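Local structure of succinate dehydrogenase subunit C (Mycolicibacterium smegmatis MC2 51, 6LUM) at residues D24-S29 / Q107-L111. The protein binds haem as a membrane subunit of the trimeric succinate dehydrogenase and probably helps pass electrons from succinate oxidation to quinone. Coordinates in Å, arbitrary orientation, origin at the centre of the assembly. Numbering follows the deposited sequence.
Sequences DPGMWS and QRQML
Two helix starts meet here, the first turns of helices 25-52 and 107-136; the axes of segments 25-29 and 107-111 come within 11.0 Å, at 50° between their N-to-C directions, and the nearest CA pair is Gly26-Arg108, 7.7 Å. Segment 107-111 is helical (Leu111 N to Gln107 O 3.0 Å). Asp24, extended (phi/psi -66/163) with a t chi1, is the N-cap of the first helix: Asp24 OD2 accepts from Gly26 N at 3.1 Å with a 162° N-H...O angle. The same oxygen takes a less linear hydrogen bond from Gln107 NE2 (3.2 Å, 136°; Gln107 chi1 t, chi2 off-well at -112°), while Asp24 OD1 makes a salt bridge with Arg108 NH2 at 2.8 Å (Arg108 chi1 m, chi2 and chi3 t). One carboxylate thus caps its own helix and grips the neighbouring one. Pro25 follows, its CD over one face of the Arg108 guanidinium, 4.0 Å from Arg108 NH2. At Gly26 an ideal CB would come tightly within 3.2 Å of Gln107 NE2. Ser29 OG (chi1 m) donates a hydrogen bond to Pro25 O (3.1 Å). Leu111, with chi1 t and chi2 p, sets CD2 3.9 Å from Pro25 CB and CD1 a close 3.1 Å from Ser29 OG. Subunit B borders this end, with its Asn235 hydrogen-bonded to Asp24 N and its Glu238 packed on Arg108. An N-capping aspartate thus joins two helix N-termini of a transmembrane helical bundle, at the subunit B interface of a haem-binding succinate dehydrogenase membrane subunit.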
loop_
_atom_site.group_PDB
_atom_site.type_symbol
_atom_site.label_atom_id
_atom_site.label_comp_id
_atom_site.label_asym_id
_atom_site.label_seq_id
_atom_site.Cartn_x
_atom_site.Cartn_y
_atom_site.Cartn_z
ATOM N N ASP F 24 23.250 25.193 23.673
ATOM C CA ASP F 24 24.197 24.273 24.271
ATOM C C ASP F 24 25.629 24.624 23.867
ATOM O O ASP F 24 25.846 25.379 22.919
ATOM C CB ASP F 24 23.855 22.860 23.831
ATOM C CG ASP F 24 24.292 21.824 24.812
ATOM O OD1 ASP F 24 23.656 21.710 25.871
ATOM O OD2 ASP F 24 25.270 21.110 24.527
ATOM N N PRO F 25 26.634 24.113 24.591
ATOM C CA PRO F 25 28.013 24.214 24.091
ATOM C C PRO F 25 28.326 23.258 22.949
ATOM O O PRO F 25 29.251 23.526 22.172
ATOM C CB PRO F 25 28.855 23.896 25.329
ATOM C CG PRO F 25 27.956 23.152 26.217
ATOM C CD PRO F 25 26.617 23.755 26.016
ATOM N N GLY F 26 27.600 22.152 22.825
ATOM C CA GLY F 26 27.738 21.312 21.657
ATOM C C GLY F 26 27.387 22.019 20.374
ATOM O O GLY F 26 27.887 21.644 19.315
ATOM N N MET F 27 26.566 23.063 20.446
ATOM C CA MET F 27 26.242 23.836 19.257
ATOM C C MET F 27 27.449 24.616 18.758
ATOM O O MET F 27 27.728 24.648 17.555
ATOM C CB MET F 27 25.083 24.766 19.570
ATOM C CG MET F 27 24.579 25.580 18.425
ATOM S SD MET F 27 23.832 27.080 19.057
ATOM C CE MET F 27 22.849 27.543 17.656
ATOM N N TRP F 28 28.190 25.235 19.669
ATOM C CA TRP F 28 29.393 25.945 19.273
ATOM C C TRP F 28 30.493 24.988 18.854
ATOM O O TRP F 28 31.261 25.294 17.938
ATOM C CB TRP F 28 29.840 26.846 20.412
ATOM C CG TRP F 28 28.743 27.740 20.843
ATOM C CD1 TRP F 28 28.150 27.777 22.058
ATOM C CD2 TRP F 28 28.078 28.716 20.042
ATOM N NE1 TRP F 28 27.161 28.720 22.075
ATOM C CE2 TRP F 28 27.098 29.312 20.844
ATOM C CE3 TRP F 28 28.222 29.149 18.724
ATOM C CZ2 TRP F 28 26.268 30.314 20.376
ATOM C CZ3 TRP F 28 27.399 30.138 18.262
ATOM C CH2 TRP F 28 26.435 30.712 19.081
ATOM N N SER F 29 30.579 23.823 19.491
ATOM C CA SER F 29 31.471 22.789 18.983
ATOM C C SER F 29 31.138 22.425 17.550
ATOM O O SER F 29 32.035 22.273 16.724
ATOM C CB SER F 29 31.401 21.552 19.853
ATOM O OG SER F 29 31.677 21.900 21.179
ATOM N N GLN F 107 28.744 13.705 26.921
ATOM C CA GLN F 107 29.017 14.709 25.902
ATOM C C GLN F 107 29.850 15.859 26.457
ATOM O O GLN F 107 30.917 16.182 25.924
ATOM C CB GLN F 107 27.686 15.199 25.344
ATOM C CG GLN F 107 27.747 16.414 24.484
ATOM C CD GLN F 107 27.084 17.595 25.126
ATOM O OE1 GLN F 107 26.208 17.439 25.965
ATOM N NE2 GLN F 107 27.485 18.790 24.727
ATOM N N ARG F 108 29.392 16.483 27.540
ATOM C CA ARG F 108 30.098 17.648 28.059
ATOM C C ARG F 108 31.407 17.266 28.729
ATOM O O ARG F 108 32.358 18.055 28.724
ATOM C CB ARG F 108 29.221 18.405 29.043
ATOM C CG ARG F 108 28.119 19.203 28.409
ATOM C CD ARG F 108 27.224 19.769 29.472
ATOM N NE ARG F 108 25.959 20.238 28.930
ATOM C CZ ARG F 108 25.465 21.446 29.151
ATOM N NH1 ARG F 108 26.134 22.305 29.904
ATOM N NH2 ARG F 108 24.302 21.794 28.621
ATOM N N GLN F 109 31.478 16.073 29.320
ATOM C CA GLN F 109 32.749 15.593 29.841
ATOM C C GLN F 109 33.785 15.487 28.733
ATOM O O GLN F 109 34.893 16.017 28.856
ATOM C CB GLN F 109 32.561 14.247 30.527
ATOM C CG GLN F 109 32.138 14.361 31.960
ATOM C CD GLN F 109 30.688 14.713 32.115
ATOM O OE1 GLN F 109 30.350 15.821 32.520
ATOM N NE2 GLN F 109 29.814 13.759 31.831
ATOM N N MET F 110 33.439 14.797 27.645
ATOM C CA MET F 110 34.338 14.722 26.501
ATOM C C MET F 110 34.715 16.105 26.009
ATOM O O MET F 110 35.856 16.337 25.604
ATOM C CB MET F 110 33.693 13.943 25.364
ATOM C CG MET F 110 33.358 12.515 25.647
ATOM S SD MET F 110 32.729 11.766 24.148
ATOM C CE MET F 110 31.640 10.531 24.809
ATOM N N LEU F 111 33.768 17.033 26.020
ATOM C CA LEU F 111 34.045 18.366 25.503
ATOM C C LEU F 111 35.084 19.085 26.357
ATOM O O LEU F 111 36.013 19.708 25.834
ATOM C CB LEU F 111 32.742 19.149 25.422
ATOM C CG LEU F 111 32.713 20.496 24.732
ATOM C CD1 LEU F 111 33.198 20.323 23.332
ATOM C CD2 LEU F 111 31.293 20.967 24.728
#